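Local coordinates for protein PnpC (Pseudomonas putida, PDB 3N9T) that uses a ferric ion to cleave the aromatic ring of hydroxyquinol between two adjacent hydroxyl-bearing carbons, as an intradiol dioxygenase that also binds phospholipid, at residues Val232-Asp244 and Phe249-Asp261. Numbering follows the deposited sequence.
Sequences VTHLFNSDDPYLD and FGVKGSLQVKYED
Phe236 and Gln256 pair in parallel where strand 231-237 meets strand 256-262. Backbone bonds come first: Phe236 N gives a nearly straight bond to Leu255 O (2.6 Å), Phe236 O accepts from Val257 N (2.9 Å), and Ser238 N reaches Val257 O from above the carbonyl plane.

Apolar contacts gather round the Phe236 ring. CG stands anti to the carbonyl carbon (chi1 -67°), which carries the ring to Gly250 and Val251. Val251 CG2 sits 3.8 Å from the ring centroid, a CH-pi contact over one face, while Leu255 CB lies in plane at the edge. With alanine in place of Phe236, Val251 CG2 would probably lose that ring face and a gap would open beside Gly250. Leu243 CD2 rests against the Gln256 amide.

Toward the surface, Lys258 NZ makes a salt bridge to Asp239 OD2 (3.2 Å), meeting it on the syn lone pair; a water links that oxygen to Tyr259 N. Asn237 leans obliquely on the Tyr259 ring, its ND2 bonded to Pro191 O.

In this β-rich iron-binding domain, strand 231-237 runs between 256-262 and 214-224, the latter carrying iron ligands His218 and His220, with His234 packed beside both; strand 256-262 in turn pairs antiparallel with 278-287.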
ATOM      1  N   VAL A 232     -23.151  12.155   9.000  1.00 14.52           N
ATOM      2  CA  VAL A 232     -23.146  10.706   8.828  1.00 14.95           C
ATOM      3  C   VAL A 232     -22.466  10.170  10.079  1.00 15.74           C
ATOM      4  O   VAL A 232     -21.318  10.595  10.385  1.00 15.86           O
ATOM      5  CB  VAL A 232     -22.246  10.310   7.639  1.00 16.08           C
ATOM      6  CG1 VAL A 232     -21.961   8.767   7.622  1.00 16.36           C
ATOM      7  CG2 VAL A 232     -22.923  10.735   6.333  1.00 15.46           C
ATOM      8  N   THR A 233     -23.135   9.294  10.833  1.00 15.41           N
ATOM      9  CA  THR A 233     -22.548   8.841  12.106  1.00 13.71           C
ATOM     10  C   THR A 233     -23.119   7.454  12.401  1.00 15.37           C
ATOM     11  O   THR A 233     -23.815   6.904  11.536  1.00 12.29           O
ATOM     12  CB  THR A 233     -22.763   9.882  13.242  1.00 15.47           C
ATOM     13  OG1 THR A 233     -21.911   9.550  14.351  1.00 18.16           O
ATOM     14  CG2 THR A 233     -24.268   9.971  13.681  1.00 12.72           C
ATOM     15  N   HIS A 234     -22.795   6.881  13.569  1.00 12.98           N
ATOM     16  CA  HIS A 234     -23.350   5.551  14.030  1.00 15.24           C
ATOM     17  C   HIS A 234     -23.799   5.850  15.474  1.00 15.19           C
ATOM     18  O   HIS A 234     -23.162   6.702  16.142  1.00 14.43           O
ATOM     19  CB  HIS A 234     -22.235   4.500  14.243  1.00 15.11           C
ATOM     20  CG  HIS A 234     -21.512   4.031  13.026  1.00 19.36           C
ATOM     21  ND1 HIS A 234     -21.035   2.747  12.909  1.00 25.67           N
ATOM     22  CD2 HIS A 234     -21.115   4.678  11.917  1.00 17.53           C
ATOM     23  CE1 HIS A 234     -20.386   2.629  11.769  1.00 23.25           C
ATOM     24  NE2 HIS A 234     -20.416   3.793  11.164  1.00 22.31           N
ATOM     25  N   LEU A 235     -24.852   5.170  15.969  1.00 13.65           N
ATOM     26  CA  LEU A 235     -25.172   5.128  17.440  1.00 13.76           C
ATOM     27  C   LEU A 235     -24.868   3.710  17.861  1.00 13.00           C
ATOM     28  O   LEU A 235     -25.369   2.729  17.240  1.00 10.69           O
ATOM     29  CB  LEU A 235     -26.674   5.394  17.698  1.00 13.32           C
ATOM     30  CG  LEU A 235     -27.058   6.867  17.451  1.00 14.39           C
ATOM     31  CD1 LEU A 235     -28.467   7.097  18.098  1.00 12.33           C
ATOM     32  CD2 LEU A 235     -25.973   7.889  18.072  1.00 14.39           C
ATOM     33  N   PHE A 236     -23.995   3.543  18.834  1.00 12.94           N
ATOM     34  CA  PHE A 236     -23.554   2.187  19.205  1.00 13.07           C
ATOM     35  C   PHE A 236     -24.254   1.792  20.491  1.00 14.64           C
ATOM     36  O   PHE A 236     -24.320   2.632  21.391  1.00 14.46           O
ATOM     37  CB  PHE A 236     -22.050   2.176  19.517  1.00 13.04           C
ATOM     38  CG  PHE A 236     -21.177   2.449  18.303  1.00 13.67           C
ATOM     39  CD1 PHE A 236     -20.796   1.402  17.496  1.00  8.29           C
ATOM     40  CD2 PHE A 236     -20.794   3.756  17.964  1.00 12.64           C
ATOM     41  CE1 PHE A 236     -20.009   1.623  16.369  1.00 13.98           C
ATOM     42  CE2 PHE A 236     -20.024   3.970  16.831  1.00 14.70           C
ATOM     43  CZ  PHE A 236     -19.637   2.890  16.052  1.00 13.19           C
ATOM     44  N   ASN A 237     -24.680   0.514  20.617  1.00 15.34           N
ATOM     45  CA  ASN A 237     -25.305   0.035  21.871  1.00 16.38           C
ATOM     46  C   ASN A 237     -24.302   0.134  23.036  1.00 17.06           C
ATOM     47  O   ASN A 237     -23.232  -0.465  23.005  1.00 16.67           O
ATOM     48  CB  ASN A 237     -25.801  -1.434  21.814  1.00 17.03           C
ATOM     49  CG  ASN A 237     -26.701  -1.741  20.593  1.00 21.29           C
ATOM     50  OD1 ASN A 237     -26.698  -1.021  19.584  1.00 16.97           O
ATOM     51  ND2 ASN A 237     -27.394  -2.872  20.655  1.00 21.81           N
ATOM     52  N   SER A 238     -24.701   0.818  24.081  1.00 17.95           N
ATOM     53  CA  SER A 238     -23.866   0.991  25.297  1.00 22.90           C
ATOM     54  C   SER A 238     -23.349  -0.300  25.917  1.00 23.49           C
ATOM     55  O   SER A 238     -22.329  -0.329  26.652  1.00 25.34           O
ATOM     56  CB  SER A 238     -24.751   1.580  26.407  1.00 22.18           C
ATOM     57  OG  SER A 238     -24.383   2.896  26.534  1.00 31.73           O
ATOM     58  N   ASP A 239     -24.055  -1.363  25.721  1.00 23.49           N
ATOM     59  CA  ASP A 239     -23.615  -2.490  26.509  1.00 27.71           C
ATOM     60  C   ASP A 239     -22.727  -3.489  25.791  1.00 26.16           C
ATOM     61  O   ASP A 239     -22.532  -4.603  26.289  1.00 27.39           O
ATOM     62  CB  ASP A 239     -24.848  -3.126  27.200  1.00 28.23           C
ATOM     63  CG  ASP A 239     -25.433  -2.190  28.281  1.00 32.27           C
ATOM     64  OD1 ASP A 239     -24.592  -1.654  29.081  1.00 36.12           O
ATOM     65  OD2 ASP A 239     -26.692  -1.934  28.298  1.00 33.51           O
ATOM     66  N   ASP A 240     -22.232  -3.122  24.609  1.00 23.20           N
ATOM     67  CA  ASP A 240     -21.851  -4.148  23.626  1.00 22.01           C
ATOM     68  C   ASP A 240     -20.503  -4.688  24.071  1.00 19.09           C
ATOM     69  O   ASP A 240     -19.680  -3.934  24.534  1.00 17.94           O
ATOM     70  CB  ASP A 240     -21.773  -3.550  22.205  1.00 20.44           C
ATOM     71  CG  ASP A 240     -21.498  -4.590  21.146  1.00 24.61           C
ATOM     72  OD1 ASP A 240     -22.439  -4.985  20.421  1.00 18.45           O
ATOM     73  OD2 ASP A 240     -20.333  -5.030  21.028  1.00 23.83           O
ATOM     74  N   PRO A 241     -20.283  -6.000  23.964  1.00 18.65           N
ATOM     75  CA  PRO A 241     -18.983  -6.443  24.486  1.00 19.44           C
ATOM     76  C   PRO A 241     -17.764  -6.033  23.625  1.00 19.17           C
ATOM     77  O   PRO A 241     -16.642  -6.223  24.048  1.00 19.11           O
ATOM     78  CB  PRO A 241     -19.118  -7.963  24.503  1.00 19.75           C
ATOM     79  CG  PRO A 241     -20.150  -8.271  23.403  1.00 21.01           C
ATOM     80  CD  PRO A 241     -21.082  -7.097  23.410  1.00 19.73           C
ATOM     81  N   TYR A 242     -17.987  -5.387  22.475  1.00 18.74           N
ATOM     82  CA  TYR A 242     -16.907  -5.066  21.524  1.00 18.99           C
ATOM     83  C   TYR A 242     -16.681  -3.570  21.374  1.00 20.64           C
ATOM     84  O   TYR A 242     -15.879  -3.142  20.541  1.00 21.07           O
ATOM     85  CB  TYR A 242     -17.225  -5.652  20.157  1.00 17.78           C
ATOM     86  CG  TYR A 242     -17.257  -7.156  20.156  1.00 18.22           C
ATOM     87  CD1 TYR A 242     -16.109  -7.916  20.497  1.00 16.47           C
ATOM     88  CD2 TYR A 242     -18.430  -7.841  19.815  1.00 20.70           C
ATOM     89  CE1 TYR A 242     -16.131  -9.293  20.503  1.00 19.57           C
ATOM     90  CE2 TYR A 242     -18.473  -9.234  19.871  1.00 19.92           C
ATOM     91  CZ  TYR A 242     -17.334  -9.946  20.189  1.00 20.37           C
ATOM     92  OH  TYR A 242     -17.412 -11.337  20.157  1.00 21.21           O
ATOM     93  N   LEU A 243     -17.368  -2.789  22.209  1.00 20.84           N
ATOM     94  CA  LEU A 243     -17.325  -1.327  22.196  1.00 21.27           C
ATOM     95  C   LEU A 243     -15.928  -0.770  22.287  1.00 21.43           C
ATOM     96  O   LEU A 243     -15.620   0.256  21.658  1.00 20.20           O
ATOM     97  CB  LEU A 243     -18.165  -0.783  23.365  1.00 22.72           C
ATOM     98  CG  LEU A 243     -19.093   0.435  23.252  1.00 25.58           C
ATOM     99  CD1 LEU A 243     -19.882   0.524  21.894  1.00 19.35           C
ATOM    100  CD2 LEU A 243     -20.049   0.433  24.458  1.00 27.36           C
ATOM    101  N   ASP A 244     -15.065  -1.446  23.046  1.00 19.23           N
ATOM    102  CA  ASP A 244     -13.698  -0.972  23.271  1.00 21.65           C
ATOM    103  C   ASP A 244     -12.748  -1.617  22.283  1.00 20.17           C
ATOM    104  O   ASP A 244     -11.576  -1.379  22.356  1.00 20.78           O
ATOM    105  CB  ASP A 244     -13.194  -1.262  24.734  1.00 22.71           C
ATOM    106  CG  ASP A 244     -13.998  -0.472  25.794  1.00 32.21           C
ATOM    107  OD1 ASP A 244     -14.126   0.778  25.632  1.00 40.97           O
ATOM    108  OD2 ASP A 244     -14.531  -1.062  26.785  1.00 38.71           O
ATOM    109  N   PHE A 249     -12.474   0.611  14.463  1.00 19.10           N
ATOM    110  CA  PHE A 249     -12.279   1.754  15.319  1.00 18.56           C
ATOM    111  C   PHE A 249     -13.334   2.878  15.098  1.00 19.28           C
ATOM    112  O   PHE A 249     -12.980   4.056  15.174  1.00 17.50           O
ATOM    113  CB  PHE A 249     -10.855   2.306  15.113  1.00 20.48           C
ATOM    114  CG  PHE A 249      -9.795   1.249  15.010  1.00 17.49           C
ATOM    115  CD1 PHE A 249      -9.361   0.591  16.155  1.00 18.78           C
ATOM    116  CD2 PHE A 249      -9.254   0.894  13.779  1.00 14.77           C
ATOM    117  CE1 PHE A 249      -8.417  -0.386  16.113  1.00 16.10           C
ATOM    118  CE2 PHE A 249      -8.295  -0.126  13.701  1.00 16.12           C
ATOM    119  CZ  PHE A 249      -7.835  -0.729  14.885  1.00 17.53           C
ATOM    120  N   GLY A 250     -14.589   2.490  14.847  1.00 18.33           N
ATOM    121  CA  GLY A 250     -15.701   3.432  14.638  1.00 17.77           C
ATOM    122  C   GLY A 250     -16.243   4.132  15.906  1.00 17.61           C
ATOM    123  O   GLY A 250     -16.883   5.185  15.824  1.00 16.66           O
ATOM    124  N   VAL A 251     -16.040   3.516  17.066  1.00 16.89           N
ATOM    125  CA  VAL A 251     -16.759   3.892  18.272  1.00 16.24           C
ATOM    126  C   VAL A 251     -16.100   5.140  18.800  1.00 16.74           C
ATOM    127  O   VAL A 251     -14.861   5.200  18.865  1.00 16.68           O
ATOM    128  CB  VAL A 251     -16.661   2.774  19.401  1.00 16.23           C
ATOM    129  CG1 VAL A 251     -17.395   3.207  20.736  1.00 14.43           C
ATOM    130  CG2 VAL A 251     -17.236   1.459  18.913  1.00 16.93           C
ATOM    131  N   LYS A 252     -16.931   6.113  19.171  1.00 15.55           N
ATOM    132  CA  LYS A 252     -16.532   7.245  19.997  1.00 17.13           C
ATOM    133  C   LYS A 252     -17.442   7.318  21.242  1.00 18.20           C
ATOM    134  O   LYS A 252     -18.593   6.938  21.172  1.00 19.01           O
ATOM    135  CB  LYS A 252     -16.635   8.530  19.187  1.00 17.27           C
ATOM    136  CG  LYS A 252     -15.725   8.516  17.930  1.00 16.77           C
ATOM    137  CD  LYS A 252     -15.963   9.768  17.026  1.00 15.96           C
ATOM    138  CE  LYS A 252     -15.024   9.694  15.805  1.00 17.04           C
ATOM    139  NZ  LYS A 252     -15.197  10.885  14.915  1.00 15.28           N
ATOM    140  N   GLY A 253     -16.903   7.757  22.383  1.00 17.99           N
ATOM    141  CA  GLY A 253     -17.659   7.889  23.630  1.00 16.62           C
ATOM    142  C   GLY A 253     -19.054   8.505  23.502  1.00 17.94           C
ATOM    143  O   GLY A 253     -20.002   7.903  23.966  1.00 17.44           O
ATOM    144  N   SER A 254     -19.199   9.644  22.804  1.00 16.26           N
ATOM    145  CA  SER A 254     -20.462  10.327  22.699  1.00 15.65           C
ATOM    146  C   SER A 254     -21.517   9.636  21.786  1.00 16.07           C
ATOM    147  O   SER A 254     -22.696  10.035  21.819  1.00 16.11           O
ATOM    148  CB  SER A 254     -20.224  11.747  22.196  1.00 17.93           C
ATOM    149  OG  SER A 254     -19.823  11.726  20.810  1.00 17.42           O
ATOM    150  N   LEU A 255     -21.111   8.632  20.999  1.00 15.17           N
ATOM    151  CA  LEU A 255     -22.051   7.950  20.039  1.00 15.70           C
ATOM    152  C   LEU A 255     -22.654   6.671  20.632  1.00 16.34           C
ATOM    153  O   LEU A 255     -23.231   5.839  19.906  1.00 16.63           O
ATOM    154  CB  LEU A 255     -21.258   7.573  18.761  1.00 13.43           C
ATOM    155  CG  LEU A 255     -20.693   8.812  18.041  1.00 16.47           C
ATOM    156  CD1 LEU A 255     -19.946   8.377  16.758  1.00 13.25           C
ATOM    157  CD2 LEU A 255     -21.814   9.822  17.699  1.00 16.13           C
ATOM    158  N   GLN A 256     -22.455   6.455  21.934  1.00 16.39           N
ATOM    159  CA  GLN A 256     -22.976   5.295  22.591  1.00 16.91           C
ATOM    160  C   GLN A 256     -24.342   5.704  23.128  1.00 17.65           C
ATOM    161  O   GLN A 256     -24.590   6.857  23.524  1.00 18.33           O
ATOM    162  CB  GLN A 256     -22.077   4.868  23.764  1.00 18.31           C
ATOM    163  CG  GLN A 256     -20.644   4.668  23.379  1.00 24.13           C
ATOM    164  CD  GLN A 256     -19.767   4.204  24.515  1.00 29.61           C
ATOM    165  OE1 GLN A 256     -20.249   3.819  25.603  1.00 31.20           O
ATOM    166  NE2 GLN A 256     -18.465   4.177  24.247  1.00 30.59           N
ATOM    167  N   VAL A 257     -25.271   4.787  23.086  1.00 16.79           N
ATOM    168  CA  VAL A 257     -26.585   5.102  23.622  1.00 17.96           C
ATOM    169  C   VAL A 257     -27.080   3.815  24.320  1.00 19.36           C
ATOM    170  O   VAL A 257     -26.914   2.702  23.802  1.00 19.06           O
ATOM    171  CB  VAL A 257     -27.550   5.570  22.480  1.00 17.37           C
ATOM    172  CG1 VAL A 257     -27.869   4.388  21.489  1.00 17.51           C
ATOM    173  CG2 VAL A 257     -28.766   6.146  23.082  1.00 18.28           C
ATOM    174  N   LYS A 258     -27.692   3.977  25.481  1.00 19.72           N
ATOM    175  CA  LYS A 258     -28.250   2.886  26.241  1.00 20.07           C
ATOM    176  C   LYS A 258     -29.637   2.401  25.735  1.00 19.43           C
ATOM    177  O   LYS A 258     -30.562   3.186  25.588  1.00 19.50           O
ATOM    178  CB  LYS A 258     -28.353   3.398  27.688  1.00 22.04           C
ATOM    179  CG  LYS A 258     -29.016   2.421  28.680  1.00 27.81           C
ATOM    180  CD  LYS A 258     -28.090   1.339  29.143  1.00 36.07           C
ATOM    181  CE  LYS A 258     -28.680   0.754  30.452  1.00 42.61           C
ATOM    182  NZ  LYS A 258     -27.924  -0.469  30.868  1.00 44.51           N
ATOM    183  N   TYR A 259     -29.771   1.122  25.442  1.00 18.61           N
ATOM    184  CA  TYR A 259     -31.074   0.556  25.156  1.00 20.66           C
ATOM    185  C   TYR A 259     -31.740   0.114  26.504  1.00 22.42           C
ATOM    186  O   TYR A 259     -31.475  -0.979  26.972  1.00 22.52           O
ATOM    187  CB  TYR A 259     -30.971  -0.584  24.167  1.00 19.30           C
ATOM    188  CG  TYR A 259     -30.729  -0.119  22.732  1.00 20.40           C
ATOM    189  CD1 TYR A 259     -29.489   0.358  22.336  1.00 18.77           C
ATOM    190  CD2 TYR A 259     -31.733  -0.211  21.788  1.00 15.39           C
ATOM    191  CE1 TYR A 259     -29.247   0.789  20.998  1.00 19.14           C
ATOM    192  CE2 TYR A 259     -31.535   0.209  20.461  1.00 18.67           C
ATOM    193  CZ  TYR A 259     -30.290   0.715  20.073  1.00 16.26           C
ATOM    194  OH  TYR A 259     -30.143   1.072  18.766  1.00 11.83           O
ATOM    195  N   GLU A 260     -32.543   0.996  27.111  1.00 23.11           N
ATOM    196  CA  GLU A 260     -33.127   0.751  28.467  1.00 24.89           C
ATOM    197  C   GLU A 260     -34.321  -0.138  28.361  1.00 24.70           C
ATOM    198  O   GLU A 260     -35.005  -0.149  27.344  1.00 25.36           O
ATOM    199  CB  GLU A 260     -33.593   2.053  29.118  1.00 24.14           C
ATOM    200  CG  GLU A 260     -32.595   3.174  29.088  1.00 29.72           C
ATOM    201  CD  GLU A 260     -33.086   4.399  29.851  1.00 33.71           C
ATOM    202  OE1 GLU A 260     -34.317   4.570  30.033  1.00 31.62           O
ATOM    203  OE2 GLU A 260     -32.227   5.164  30.313  1.00 36.19           O
ATOM    204  N   ASP A 261     -34.595  -0.894  29.404  1.00 24.66           N
ATOM    205  CA  ASP A 261     -35.794  -1.743  29.419  1.00 25.65           C
ATOM    206  C   ASP A 261     -36.926  -0.885  29.933  1.00 23.32           C
ATOM    207  O   ASP A 261     -36.803  -0.275  30.956  1.00 24.84           O
ATOM    208  CB  ASP A 261     -35.559  -2.994  30.283  1.00 26.12           C
ATOM    209  CG  ASP A 261     -34.344  -3.792  29.805  1.00 30.66           C
ATOM    210  OD1 ASP A 261     -34.519  -4.605  28.880  1.00 35.09           O
ATOM    211  OD2 ASP A 261     -33.216  -3.575  30.333  1.00 35.97           O
TER
HETATM  212  O   HOH W   1     -27.536  -0.893  25.750  1.00 25.67           O